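Local structure of Rbsd/fucu transport protein family protein (Streptococcus pneumoniae, 4A34) at residues Lys41-Asp46 against Ala118-Ala123; Ala31-Ala36 against Asp110-Ser115; Glu52-Ile57 against Gln91-His96. The protein binds L-fucose and, as a fucose mutarotase, probably speeds the interconversion of the alpha and beta anomers of this sugar. One frame throughout, in Å; residues are numbered along the deposited sequence.

Contact 1 is a buried pairing of parallel strands, held by backbone hydrogen bonds along its length, with a potassium ion where a second subunit joins. Contact 2, also buried, lies on the face of the sheet that carries Ile-121 and Ala-123; its loop and Tyr-112 form part of the fucose pocket, with Phe-111 and Ser-115 behind. Helices 35-38 and 108-116 precede, in chain order, the two strands of contact 1. Contact 3, partly buried, joins helix 50-60 over the other face to the end of helix 85-93 and its following turn, through apolar packing inside and a histidine-carboxylate bond further out. Leu-53 touches Val-122 of contact 1, but contacts 2 and 3 do not touch.

Contact 1 (Lys41-Asp46 against Ala118-Ala123); sequences KLIRCD and AYAIVA. With K (potassium ion), chain B.
Arg-44, paired with Ala-123 in two parallel strands, shares a potassium ion through its backbone carbonyl with the same carbonyl of a second subunit. Arg-44 O lies 2.5 Å from the potassium ion, and three waters complete the group. The side chain bends at chi3 (78°), setting NE toward Asp-46. The carboxylate is gripped side-on, Arg-44 NE meeting Asp-46 OD2 at 2.9 Å and Arg-44 NH2 meeting Asp-46 OD1 at 3.1 Å. Both oxygens use their syn lone pairs and lie in the guanidinium plane. The CB of Ala-123 sits over one face of that flat group, toward its rim, 3.8 Å from Arg-44 NH2.

Behind this end runs a regular parallel ladder. Ile-121 N donates to Lys-41 O and Ala-123 N to Ile-43 O, while Ile-43 N reaches Ile-121 O at 3.0 Å in an almost straight bond (177°), and Cys-45 N closes the series on Ala-123 O. On the face opposite Arg-44 the packing is apolar: Ile-43 CD1 lies 3.9 Å from Ala-120 CB, and Cys-45 SG lies 3.7 Å from Val-122 CG2. Thr-16 of helix 11-19 covers Ile-43 and Ala-120 there. Strand 42-45 is an outermost strand of the sheet within the chain; strand 120-124 is bonded on its other flank to strand 25-29.

Water 1 binds the potassium and donates to Asp-46 OD2, so this oxygen receives both a guanidinium N-H and a water. The carboxylate probably offsets the arginine and, through the water, also faces the ion, while the potassium itself joins the two Arg-44 carbonyls across the subunit boundary.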
ATOM      1  N   LYS I  41       8.992   0.112  15.211  1.00 30.97           N
ATOM      2  CA  LYS I  41       7.609  -0.329  15.230  1.00 31.25           C
ATOM      3  C   LYS I  41       6.928   0.334  16.427  1.00 30.94           C
ATOM      4  O   LYS I  41       7.383   0.176  17.542  1.00 31.36           O
ATOM      5  CB  LYS I  41       7.570  -1.855  15.332  1.00 31.33           C
ATOM      6  CG  LYS I  41       6.192  -2.489  15.325  1.00 32.92           C
ATOM      7  CD  LYS I  41       6.292  -4.022  15.224  1.00 34.24           C
ATOM      8  CE  LYS I  41       4.906  -4.669  15.195  1.00 35.90           C
ATOM      9  NZ  LYS I  41       4.164  -4.340  13.923  1.00 37.31           N
ATOM     10  N   LEU I  42       5.860   1.093  16.181  1.00 30.66           N
ATOM     11  CA  LEU I  42       5.168   1.858  17.221  1.00 30.18           C
ATOM     12  C   LEU I  42       3.879   1.203  17.741  1.00 30.56           C
ATOM     13  O   LEU I  42       2.980   0.850  16.964  1.00 30.84           O
ATOM     14  CB  LEU I  42       4.852   3.273  16.723  1.00 29.79           C
ATOM     15  CG  LEU I  42       4.136   4.213  17.698  1.00 28.77           C
ATOM     16  CD1 LEU I  42       5.020   4.540  18.891  1.00 29.13           C
ATOM     17  CD2 LEU I  42       3.710   5.492  17.018  1.00 29.53           C
ATOM     18  N   ILE I  43       3.800   1.062  19.061  1.00 30.53           N
ATOM     19  CA  ILE I  43       2.578   0.666  19.737  1.00 30.51           C
ATOM     20  C   ILE I  43       2.185   1.804  20.666  1.00 30.73           C
ATOM     21  O   ILE I  43       3.002   2.250  21.471  1.00 31.29           O
ATOM     22  CB  ILE I  43       2.784  -0.613  20.546  1.00 30.40           C
ATOM     23  CG1 ILE I  43       3.183  -1.756  19.611  1.00 30.85           C
ATOM     24  CG2 ILE I  43       1.511  -0.979  21.323  1.00 30.08           C
ATOM     25  CD1 ILE I  43       4.201  -2.679  20.209  1.00 31.43           C
ATOM     26  N   ARG I  44       0.954   2.296  20.545  1.00 30.25           N
ATOM     27  CA  ARG I  44       0.505   3.372  21.415  1.00 30.16           C
ATOM     28  C   ARG I  44      -0.371   2.838  22.543  1.00 30.09           C
ATOM     29  O   ARG I  44      -1.432   2.268  22.304  1.00 29.75           O
ATOM     30  CB  ARG I  44      -0.242   4.472  20.636  1.00 30.03           C
ATOM     31  CG  ARG I  44       0.582   5.238  19.612  1.00 29.95           C
ATOM     32  CD  ARG I  44       0.035   6.650  19.416  1.00 29.76           C
ATOM     33  NE  ARG I  44       0.441   7.520  20.520  1.00 29.51           N
ATOM     34  CZ  ARG I  44       1.516   8.304  20.511  1.00 28.43           C
ATOM     35  NH1 ARG I  44       2.295   8.365  19.437  1.00 29.60           N
ATOM     36  NH2 ARG I  44       1.807   9.038  21.574  1.00 27.13           N
ATOM     37  N   CYS I  45       0.080   3.043  23.774  1.00 30.43           N
ATOM     38  CA  CYS I  45      -0.703   2.728  24.962  1.00 30.58           C
ATOM     39  C   CYS I  45      -0.863   3.976  25.843  1.00 31.16           C
ATOM     40  O   CYS I  45      -0.555   3.967  27.041  1.00 30.80           O
ATOM     41  CB  CYS I  45      -0.051   1.576  25.703  1.00 29.97           C
ATOM     42  SG  CYS I  45      -0.087   0.077  24.719  1.00 30.04           S
ATOM     43  N   ASP I  46      -1.357   5.047  25.222  1.00 31.87           N
ATOM     44  CA  ASP I  46      -1.435   6.370  25.851  1.00 32.60           C
ATOM     45  C   ASP I  46      -2.163   6.398  27.203  1.00 33.12           C
ATOM     46  O   ASP I  46      -1.968   7.330  27.988  1.00 33.19           O
ATOM     47  CB  ASP I  46      -2.070   7.377  24.886  1.00 32.46           C
ATOM     48  CG  ASP I  46      -1.193   7.659  23.680  1.00 32.90           C
ATOM     49  OD1 ASP I  46      -0.107   8.252  23.854  1.00 32.50           O
ATOM     50  OD2 ASP I  46      -1.594   7.298  22.556  1.00 33.29           O
ATOM     51  N   ALA I 118      15.635  -0.884  18.791  1.00 31.74           N
ATOM     52  CA  ALA I 118      14.739  -1.791  19.495  1.00 31.27           C
ATOM     53  C   ALA I 118      13.656  -2.259  18.541  1.00 31.14           C
ATOM     54  O   ALA I 118      13.350  -1.573  17.556  1.00 31.35           O
ATOM     55  CB  ALA I 118      14.137  -1.125  20.712  1.00 31.05           C
ATOM     56  N   TYR I 119      13.085  -3.427  18.833  1.00 30.46           N
ATOM     57  CA  TYR I 119      12.052  -3.992  17.984  1.00 30.06           C
ATOM     58  C   TYR I 119      10.803  -3.132  18.014  1.00 29.86           C
ATOM     59  O   TYR I 119      10.163  -2.938  16.989  1.00 30.07           O
ATOM     60  CB  TYR I 119      11.723  -5.430  18.379  1.00 29.82           C
ATOM     61  CG  TYR I 119      10.769  -6.111  17.431  1.00 29.81           C
ATOM     62  CD1 TYR I 119      11.142  -6.405  16.119  1.00 30.57           C
ATOM     63  CD2 TYR I 119       9.487  -6.457  17.834  1.00 30.63           C
ATOM     64  CE1 TYR I 119      10.264  -7.043  15.242  1.00 28.99           C
ATOM     65  CE2 TYR I 119       8.608  -7.096  16.968  1.00 29.87           C
ATOM     66  CZ  TYR I 119       9.001  -7.382  15.675  1.00 28.96           C
ATOM     67  OH  TYR I 119       8.118  -8.010  14.817  1.00 28.87           O
ATOM     68  N   ALA I 120      10.463  -2.613  19.186  1.00 29.48           N
ATOM     69  CA  ALA I 120       9.298  -1.758  19.313  1.00 29.12           C
ATOM     70  C   ALA I 120       9.398  -0.797  20.487  1.00 29.19           C
ATOM     71  O   ALA I 120      10.032  -1.086  21.523  1.00 28.80           O
ATOM     72  CB  ALA I 120       8.034  -2.590  19.427  1.00 29.11           C
ATOM     73  N   ILE I 121       8.764   0.354  20.307  1.00 28.95           N
ATOM     74  CA  ILE I 121       8.554   1.277  21.397  1.00 28.83           C
ATOM     75  C   ILE I 121       7.057   1.347  21.648  1.00 29.15           C
ATOM     76  O   ILE I 121       6.262   1.494  20.706  1.00 29.25           O
ATOM     77  CB  ILE I 121       9.111   2.680  21.076  1.00 28.79           C
ATOM     78  CG1 ILE I 121      10.612   2.600  20.735  1.00 27.94           C
ATOM     79  CG2 ILE I 121       8.802   3.650  22.227  1.00 28.05           C
ATOM     80  CD1 ILE I 121      11.285   3.933  20.467  1.00 25.35           C
ATOM     81  N   VAL I 122       6.676   1.207  22.913  1.00 29.09           N
ATOM     82  CA  VAL I 122       5.309   1.499  23.336  1.00 29.26           C
ATOM     83  C   VAL I 122       5.239   2.851  24.054  1.00 29.19           C
ATOM     84  O   VAL I 122       5.909   3.067  25.057  1.00 29.16           O
ATOM     85  CB  VAL I 122       4.677   0.344  24.184  1.00 29.33           C
ATOM     86  CG1 VAL I 122       5.694  -0.311  25.063  1.00 29.38           C
ATOM     87  CG2 VAL I 122       3.498   0.834  24.998  1.00 28.83           C
ATOM     88  N   ALA I 123       4.449   3.761  23.498  1.00 29.43           N
ATOM     89  CA  ALA I 123       4.173   5.043  24.125  1.00 29.82           C
ATOM     90  C   ALA I 123       3.117   4.862  25.218  1.00 30.33           C
ATOM     91  O   ALA I 123       2.005   4.412  24.955  1.00 30.59           O
ATOM     92  CB  ALA I 123       3.706   6.051  23.088  1.00 29.29           C
TER
HETATM   93  K     K B1142      -3.798   2.652  21.425  1.00 56.87           K
HETATM   94  O   HOH W   1      -3.540   5.374  22.476  1.00 17.05           O
HETATM   95  O   HOH W   2      -3.437   1.916  18.602  1.00 21.71           O
HETATM   96  O   HOH W   3      -4.709   0.219  22.815  1.00 16.85           O

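Contact 2 (Ala31-Ala36 against Asp110-Ser115); sequences ANYPSA and DFYERS. With FUL (beta-L-fucopyranose), chain C.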
ATOM      1  N   ALA I  31       5.333   9.450  28.634  1.00 31.51           N
ATOM      2  CA  ALA I  31       4.520  10.390  27.863  1.00 31.44           C
ATOM      3  C   ALA I  31       5.324  11.468  27.157  1.00 31.41           C
ATOM      4  O   ALA I  31       4.933  11.930  26.093  1.00 31.44           O
ATOM      5  CB  ALA I  31       3.464  11.024  28.749  1.00 31.62           C
ATOM      6  N   ASN I  32       6.442  11.864  27.757  1.00 31.35           N
ATOM      7  CA  ASN I  32       7.275  12.937  27.226  1.00 31.20           C
ATOM      8  C   ASN I  32       8.293  12.447  26.204  1.00 31.10           C
ATOM      9  O   ASN I  32       8.959  13.249  25.544  1.00 31.13           O
ATOM     10  CB  ASN I  32       7.996  13.652  28.369  1.00 31.38           C
ATOM     11  CG  ASN I  32       7.064  14.502  29.206  1.00 31.56           C
ATOM     12  OD1 ASN I  32       6.708  15.621  28.821  1.00 31.18           O
ATOM     13  ND2 ASN I  32       6.671  13.980  30.365  1.00 31.19           N
ATOM     14  N   TYR I  33       8.411  11.129  26.074  1.00 30.94           N
ATOM     15  CA  TYR I  33       9.427  10.521  25.217  1.00 30.82           C
ATOM     16  C   TYR I  33       9.150  10.749  23.714  1.00 30.91           C
ATOM     17  O   TYR I  33       7.993  10.893  23.319  1.00 31.05           O
ATOM     18  CB  TYR I  33       9.568   9.027  25.551  1.00 30.73           C
ATOM     19  CG  TYR I  33      10.782   8.405  24.920  1.00 30.73           C
ATOM     20  CD1 TYR I  33      12.047   8.559  25.493  1.00 29.31           C
ATOM     21  CD2 TYR I  33      10.676   7.700  23.718  1.00 30.04           C
ATOM     22  CE1 TYR I  33      13.165   8.021  24.891  1.00 30.15           C
ATOM     23  CE2 TYR I  33      11.792   7.161  23.106  1.00 30.21           C
ATOM     24  CZ  TYR I  33      13.029   7.320  23.694  1.00 30.33           C
ATOM     25  OH  TYR I  33      14.128   6.774  23.081  1.00 30.99           O
ATOM     26  N   PRO I  34      10.211  10.821  22.875  1.00 30.76           N
ATOM     27  CA  PRO I  34       9.996  10.898  21.420  1.00 30.65           C
ATOM     28  C   PRO I  34       9.683   9.544  20.767  1.00 30.61           C
ATOM     29  O   PRO I  34      10.371   9.127  19.832  1.00 30.63           O
ATOM     30  CB  PRO I  34      11.325  11.458  20.901  1.00 30.47           C
ATOM     31  CG  PRO I  34      12.319  11.073  21.936  1.00 30.26           C
ATOM     32  CD  PRO I  34      11.605  11.139  23.235  1.00 30.63           C
ATOM     33  N   SER I  35       8.638   8.877  21.250  1.00 30.65           N
ATOM     34  CA  SER I  35       8.340   7.498  20.850  1.00 30.40           C
ATOM     35  C   SER I  35       8.143   7.392  19.353  1.00 30.33           C
ATOM     36  O   SER I  35       8.765   6.559  18.702  1.00 30.21           O
ATOM     37  CB  SER I  35       7.089   6.983  21.565  1.00 30.20           C
ATOM     38  OG  SER I  35       6.960   7.587  22.835  1.00 30.82           O
ATOM     39  N   ALA I  36       7.282   8.254  18.816  1.00 30.41           N
ATOM     40  CA  ALA I  36       6.874   8.167  17.416  1.00 30.37           C
ATOM     41  C   ALA I  36       8.037   8.395  16.450  1.00 30.42           C
ATOM     42  O   ALA I  36       8.146   7.710  15.433  1.00 30.33           O
ATOM     43  CB  ALA I  36       5.731   9.121  17.132  1.00 30.19           C
ATOM     44  N   ASP I 110      22.361   8.361  24.273  1.00 41.03           N
ATOM     45  CA  ASP I 110      22.591   6.932  24.007  1.00 40.05           C
ATOM     46  C   ASP I 110      21.302   6.121  24.063  1.00 39.48           C
ATOM     47  O   ASP I 110      21.115   5.175  23.291  1.00 39.48           O
ATOM     48  CB  ASP I 110      23.585   6.334  25.016  1.00 40.08           C
ATOM     49  CG  ASP I 110      24.999   6.899  24.878  1.00 39.87           C
ATOM     50  OD1 ASP I 110      25.319   7.545  23.856  1.00 39.50           O
ATOM     51  OD2 ASP I 110      25.798   6.686  25.811  1.00 39.80           O
ATOM     52  N   PHE I 111      20.432   6.492  25.000  1.00 38.77           N
ATOM     53  CA  PHE I 111      19.135   5.873  25.181  1.00 37.82           C
ATOM     54  C   PHE I 111      18.305   5.992  23.914  1.00 37.49           C
ATOM     55  O   PHE I 111      17.659   5.025  23.504  1.00 37.29           O
ATOM     56  CB  PHE I 111      18.388   6.517  26.356  1.00 37.83           C
ATOM     57  CG  PHE I 111      17.248   5.684  26.871  1.00 37.43           C
ATOM     58  CD1 PHE I 111      16.007   5.705  26.236  1.00 37.47           C
ATOM     59  CD2 PHE I 111      17.423   4.859  27.976  1.00 36.44           C
ATOM     60  CE1 PHE I 111      14.959   4.924  26.699  1.00 37.33           C
ATOM     61  CE2 PHE I 111      16.386   4.071  28.447  1.00 36.09           C
ATOM     62  CZ  PHE I 111      15.150   4.105  27.811  1.00 36.95           C
ATOM     63  N   TYR I 112      18.334   7.177  23.302  1.00 37.14           N
ATOM     64  CA  TYR I 112      17.610   7.443  22.057  1.00 36.81           C
ATOM     65  C   TYR I 112      18.055   6.481  20.965  1.00 36.43           C
ATOM     66  O   TYR I 112      17.231   5.800  20.348  1.00 36.38           O
ATOM     67  CB  TYR I 112      17.815   8.890  21.590  1.00 36.95           C
ATOM     68  CG  TYR I 112      17.111   9.966  22.414  1.00 38.07           C
ATOM     69  CD1 TYR I 112      16.082   9.649  23.317  1.00 38.47           C
ATOM     70  CD2 TYR I 112      17.447  11.313  22.255  1.00 38.66           C
ATOM     71  CE1 TYR I 112      15.430  10.651  24.057  1.00 38.59           C
ATOM     72  CE2 TYR I 112      16.796  12.323  22.994  1.00 39.02           C
ATOM     73  CZ  TYR I 112      15.792  11.984  23.892  1.00 38.77           C
ATOM     74  OH  TYR I 112      15.157  12.977  24.615  1.00 38.37           O
ATOM     75  N   GLU I 113      19.366   6.410  20.752  1.00 35.95           N
ATOM     76  CA  GLU I 113      19.939   5.552  19.722  1.00 35.61           C
ATOM     77  C   GLU I 113      19.637   4.055  19.914  1.00 35.15           C
ATOM     78  O   GLU I 113      19.292   3.365  18.953  1.00 35.05           O
ATOM     79  CB  GLU I 113      21.446   5.818  19.561  1.00 35.95           C
ATOM     80  CG  GLU I 113      21.814   7.254  19.117  1.00 36.25           C
ATOM     81  CD  GLU I 113      21.218   7.649  17.764  1.00 37.53           C
ATOM     82  OE1 GLU I 113      21.161   6.794  16.853  1.00 38.45           O
ATOM     83  OE2 GLU I 113      20.799   8.823  17.617  1.00 37.38           O
ATOM     84  N   ARG I 114      19.739   3.551  21.139  1.00 34.73           N
ATOM     85  CA  ARG I 114      19.369   2.151  21.374  1.00 34.41           C
ATOM     86  C   ARG I 114      17.867   1.906  21.129  1.00 34.13           C
ATOM     87  O   ARG I 114      17.481   0.853  20.610  1.00 34.26           O
ATOM     88  CB  ARG I 114      19.795   1.650  22.759  1.00 34.37           C
ATOM     89  CG  ARG I 114      20.146   0.159  22.735  1.00 34.34           C
ATOM     90  CD  ARG I 114      19.823  -0.529  24.039  1.00 34.41           C
ATOM     91  NE  ARG I 114      20.985  -0.717  24.898  1.00 34.94           N
ATOM     92  CZ  ARG I 114      21.377  -1.889  25.391  1.00 34.57           C
ATOM     93  NH1 ARG I 114      20.704  -2.991  25.118  1.00 33.85           N
ATOM     94  NH2 ARG I 114      22.450  -1.960  26.166  1.00 35.48           N
ATOM     95  N   SER I 115      17.034   2.890  21.467  1.00 33.39           N
ATOM     96  CA  SER I 115      15.596   2.800  21.208  1.00 32.95           C
ATOM     97  C   SER I 115      15.240   2.725  19.711  1.00 32.64           C
ATOM     98  O   SER I 115      14.204   2.178  19.351  1.00 32.33           O
ATOM     99  CB  SER I 115      14.840   3.943  21.887  1.00 32.64           C
ATOM    100  OG  SER I 115      14.806   5.093  21.069  1.00 32.46           O
TER
HETATM  101  C1  FUL C1144      12.961  12.805  27.702  1.00 44.27           C
HETATM  102  C2  FUL C1144      11.772  12.136  28.404  1.00 43.71           C
HETATM  103  O2  FUL C1144      11.560  10.817  27.956  1.00 43.62           O
HETATM  104  C3  FUL C1144      12.082  12.103  29.899  1.00 43.39           C
HETATM  105  O3  FUL C1144      11.010  11.568  30.627  1.00 44.43           O
HETATM  106  C4  FUL C1144      12.382  13.503  30.402  1.00 43.43           C
HETATM  107  O4  FUL C1144      11.240  14.293  30.201  1.00 43.17           O
HETATM  108  C5  FUL C1144      13.534  14.080  29.589  1.00 43.95           C
HETATM  109  C6  FUL C1144      13.950  15.449  30.112  1.00 43.18           C
HETATM  110  O5  FUL C1144      13.133  14.115  28.223  1.00 44.32           O
HETATM  111  O1  FUL C1144      12.784  12.872  26.310  1.00 45.68           O
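Tyr-33 and Pro-34 meet Tyr-112 in the wall of the L-fucose pocket, with Phe-111 and Ser-115 behind it, where the loop entering helix 35-38 packs on helix 108-116. Asn-32 comes first and sets only its CB beside the sugar, 3.8 Å from Asn-32 CB to FUL O4, while its OD1 accepts a hydrogen bond from Val-140 N of a neighbouring subunit.

Tyr-33 follows and carries most of the contact; its CG stands anti to the backbone N (chi1 -168°), and from there the ring extends toward helix 108-116. Its OH donates to Ser-115 OG at 2.7 Å, and Ser-115 OG in turn donates to Tyr-112 O, a relay that ties the phenol to the helix backbone. That OH also lies at the edge of the rings of Phe-111 and Tyr-112, near their planes. The two tyrosine side chains slide past each other in opposite directions, Tyr-33 CE1 lying 3.6 Å from Tyr-112 CE1 with the ring planes inclined at 69°. On the pocket side FUL O2 sits at the ring edge, 3.4 Å from Tyr-33 CD1.

Pro-34, centre of an inverse gamma turn and N-cap of helix 35-38, lays CD over the rim of the Tyr-33 ring. Its CG approaches Tyr-112 CE1 at 3.8 Å, the two side chains crossing at about a right angle. Beside it, Tyr-112 OH, which also bonds Arg-108 NE, is hydrogen-bonded to FUL O1 at 2.9 Å.

Contact 3 (Glu52-Ile57 against Gln91-His96); sequences ELLDSI and QMIEGH
Asp-55 turns CG anti to its backbone N (chi1 -165°), and His-96 holds CG anti to its carbonyl carbon (chi1 -80°), which brings carboxylate and imidazole together between helix 50-60 and the turn that follows helix 85-93. The side chains cross at about a right angle. His-96 NE2 donates to Asp-55 OD1 at 2.7 Å, and the bond is nearly straight (169°). The oxygen lies close to the imidazole plane, whereas the nitrogen comes to it from above the carboxylate plane. The same ring places His-96 CE1 3.6 Å from Asp-55 O, so it meets both the side chain and the backbone of that residue. A carboxylate so close could raise the basicity of the imidazole.

Met-92 packs next to this bond. Its chain bends at chi2 and again at chi3, bringing SD 3.9 Å from Asp-55 CB and CE 3.6 Å from Asp-55 OD1. The terminal methyl thus lies against the carboxylate oxygen that accepts the histidine hydrogen bond. Nearer the sheet, Leu-54 and Met-92 slide past each other in opposite directions, with Leu-54 CD2 at 4.1 Å from Met-92 CG. Leu-54 CD2 also comes within 4.4 Å of Ile-93 CG1, a looser contact.

Helix 85-93 ends here, and a type II beta turn from Ile-93 to His-96 carries the imidazole back toward Asp-55.

Leu-54 rests on Ile-133 and Leu-135, and Ile-93 on Ile-71 and Phe-73, residues of two neighbouring antiparallel strands. The arrangement is that of adjacent helices in an alpha/beta sandwich, lying on one face of a mixed sheet with apolar side chains inward and, further out, a histidine-carboxylate pair linking helix 50-60 to the turn after helix 85-93.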
ATOM      1  N   GLU I  52       2.440  -0.617  35.980  1.00 35.70           N
ATOM      2  CA  GLU I  52       1.381  -1.569  35.627  1.00 36.28           C
ATOM      3  C   GLU I  52       1.799  -2.418  34.425  1.00 35.98           C
ATOM      4  O   GLU I  52       1.734  -3.648  34.468  1.00 36.33           O
ATOM      5  CB  GLU I  52       0.059  -0.851  35.319  1.00 36.79           C
ATOM      6  CG  GLU I  52      -0.644  -0.222  36.520  1.00 38.71           C
ATOM      7  CD  GLU I  52      -0.357   1.267  36.658  1.00 41.89           C
ATOM      8  OE1 GLU I  52       0.798   1.636  36.981  1.00 42.73           O
ATOM      9  OE2 GLU I  52      -1.300   2.066  36.459  1.00 42.90           O
ATOM     10  N   LEU I  53       2.247  -1.755  33.364  1.00 35.51           N
ATOM     11  CA  LEU I  53       2.667  -2.441  32.148  1.00 35.17           C
ATOM     12  C   LEU I  53       3.915  -3.316  32.348  1.00 34.88           C
ATOM     13  O   LEU I  53       4.033  -4.381  31.730  1.00 34.38           O
ATOM     14  CB  LEU I  53       2.896  -1.424  31.019  1.00 35.20           C
ATOM     15  CG  LEU I  53       2.967  -1.962  29.590  1.00 34.89           C
ATOM     16  CD1 LEU I  53       1.714  -2.735  29.267  1.00 35.03           C
ATOM     17  CD2 LEU I  53       3.147  -0.822  28.604  1.00 35.54           C
ATOM     18  N   LEU I  54       4.828  -2.862  33.211  1.00 34.61           N
ATOM     19  CA  LEU I  54       6.085  -3.570  33.482  1.00 34.74           C
ATOM     20  C   LEU I  54       5.846  -4.921  34.170  1.00 35.13           C
ATOM     21  O   LEU I  54       6.506  -5.916  33.866  1.00 34.87           O
ATOM     22  CB  LEU I  54       7.026  -2.694  34.324  1.00 34.69           C
ATOM     23  CG  LEU I  54       8.362  -3.281  34.805  1.00 34.67           C
ATOM     24  CD1 LEU I  54       9.259  -3.695  33.627  1.00 34.63           C
ATOM     25  CD2 LEU I  54       9.075  -2.296  35.706  1.00 33.87           C
ATOM     26  N   ASP I  55       4.891  -4.934  35.097  1.00 35.61           N
ATOM     27  CA  ASP I  55       4.502  -6.136  35.808  1.00 36.00           C
ATOM     28  C   ASP I  55       3.944  -7.196  34.842  1.00 36.08           C
ATOM     29  O   ASP I  55       4.307  -8.380  34.914  1.00 36.12           O
ATOM     30  CB  ASP I  55       3.464  -5.767  36.870  1.00 36.35           C
ATOM     31  CG  ASP I  55       3.256  -6.866  37.895  1.00 37.71           C
ATOM     32  OD1 ASP I  55       4.261  -7.396  38.433  1.00 38.94           O
ATOM     33  OD2 ASP I  55       2.079  -7.192  38.169  1.00 39.10           O
ATOM     34  N   SER I  56       3.075  -6.756  33.931  1.00 35.93           N
ATOM     35  CA  SER I  56       2.423  -7.648  32.974  1.00 35.76           C
ATOM     36  C   SER I  56       3.417  -8.225  31.978  1.00 35.69           C
ATOM     37  O   SER I  56       3.356  -9.403  31.636  1.00 35.70           O
ATOM     38  CB  SER I  56       1.308  -6.912  32.227  1.00 35.78           C
ATOM     39  OG  SER I  56       0.318  -6.434  33.118  1.00 35.51           O
ATOM     40  N   ILE I  57       4.333  -7.379  31.519  1.00 35.79           N
ATOM     41  CA  ILE I  57       5.352  -7.786  30.558  1.00 35.56           C
ATOM     42  C   ILE I  57       6.345  -8.749  31.205  1.00 35.94           C
ATOM     43  O   ILE I  57       6.690  -9.769  30.606  1.00 36.20           O
ATOM     44  CB  ILE I  57       6.048  -6.551  29.899  1.00 35.14           C
ATOM     45  CG1 ILE I  57       5.037  -5.803  29.022  1.00 34.39           C
ATOM     46  CG2 ILE I  57       7.256  -6.972  29.083  1.00 34.51           C
ATOM     47  CD1 ILE I  57       5.572  -4.594  28.305  1.00 32.48           C
ATOM     48  N   GLN I  91      11.619  -2.449  42.846  1.00 47.85           N
ATOM     49  CA  GLN I  91      10.690  -3.325  43.580  1.00 49.07           C
ATOM     50  C   GLN I  91      10.039  -4.379  42.677  1.00 49.78           C
ATOM     51  O   GLN I  91       9.938  -5.555  43.038  1.00 49.96           O
ATOM     52  CB  GLN I  91       9.561  -2.500  44.196  1.00 49.02           C
ATOM     53  CG  GLN I  91       9.945  -1.585  45.333  1.00 49.69           C
ATOM     54  CD  GLN I  91       8.748  -0.803  45.856  1.00 50.88           C
ATOM     55  OE1 GLN I  91       7.781  -0.544  45.127  1.00 50.96           O
ATOM     56  NE2 GLN I  91       8.807  -0.425  47.128  1.00 51.43           N
ATOM     57  N   MET I  92       9.574  -3.922  41.515  1.00 50.44           N
ATOM     58  CA  MET I  92       8.870  -4.736  40.543  1.00 50.90           C
ATOM     59  C   MET I  92       9.813  -5.790  39.965  1.00 51.25           C
ATOM     60  O   MET I  92       9.502  -6.977  39.977  1.00 51.27           O
ATOM     61  CB  MET I  92       8.344  -3.821  39.430  1.00 50.97           C
ATOM     62  CG  MET I  92       7.126  -4.314  38.670  1.00 51.63           C
ATOM     63  SD  MET I  92       5.623  -3.422  39.109  1.00 53.30           S
ATOM     64  CE  MET I  92       4.981  -4.448  40.438  1.00 53.45           C
ATOM     65  N   ILE I  93      10.968  -5.341  39.476  1.00 51.75           N
ATOM     66  CA  ILE I  93      11.930  -6.199  38.776  1.00 52.07           C
ATOM     67  C   ILE I  93      12.429  -7.350  39.641  1.00 52.51           C
ATOM     68  O   ILE I  93      12.395  -8.503  39.215  1.00 52.63           O
ATOM     69  CB  ILE I  93      13.116  -5.380  38.210  1.00 51.92           C
ATOM     70  CG1 ILE I  93      12.653  -4.562  37.003  1.00 51.66           C
ATOM     71  CG2 ILE I  93      14.279  -6.295  37.829  1.00 51.45           C
ATOM     72  CD1 ILE I  93      13.586  -3.423  36.612  1.00 51.49           C
ATOM     73  N   GLU I  94      12.905  -7.032  40.842  1.00 53.20           N
ATOM     74  CA  GLU I  94      13.168  -8.047  41.857  1.00 53.99           C
ATOM     75  C   GLU I  94      11.778  -8.512  42.288  1.00 54.20           C
ATOM     76  O   GLU I  94      10.867  -7.693  42.408  1.00 54.48           O
ATOM     77  CB  GLU I  94      13.963  -7.437  43.027  1.00 54.04           C
ATOM     78  CG  GLU I  94      14.588  -8.443  44.008  1.00 54.91           C
ATOM     79  CD  GLU I  94      15.602  -7.795  44.967  1.00 56.26           C
ATOM     80  OE1 GLU I  94      16.794  -7.675  44.589  1.00 55.52           O
ATOM     81  OE2 GLU I  94      15.204  -7.400  46.092  1.00 55.96           O
ATOM     82  N   GLY I  95      11.587  -9.816  42.473  1.00 54.24           N
ATOM     83  CA  GLY I  95      10.239 -10.334  42.736  1.00 54.58           C
ATOM     84  C   GLY I  95       9.660 -11.093  41.552  1.00 54.84           C
ATOM     85  O   GLY I  95       8.869 -12.022  41.729  1.00 54.82           O
ATOM     86  N   HIS I  96      10.040 -10.685  40.339  1.00 54.90           N
ATOM     87  CA  HIS I  96       9.872 -11.525  39.147  1.00 54.80           C
ATOM     88  C   HIS I  96      11.134 -12.381  38.943  1.00 54.69           C
ATOM     89  O   HIS I  96      11.227 -13.177  37.995  1.00 54.76           O
ATOM     90  CB  HIS I  96       9.577 -10.675  37.903  1.00 54.98           C
ATOM     91  CG  HIS I  96       8.147 -10.241  37.789  1.00 54.94           C
ATOM     92  ND1 HIS I  96       7.155 -11.064  37.300  1.00 54.57           N
ATOM     93  CD2 HIS I  96       7.545  -9.067  38.096  1.00 54.67           C
ATOM     94  CE1 HIS I  96       6.003 -10.417  37.313  1.00 54.59           C
ATOM     95  NE2 HIS I  96       6.211  -9.204  37.792  1.00 54.32           N
TER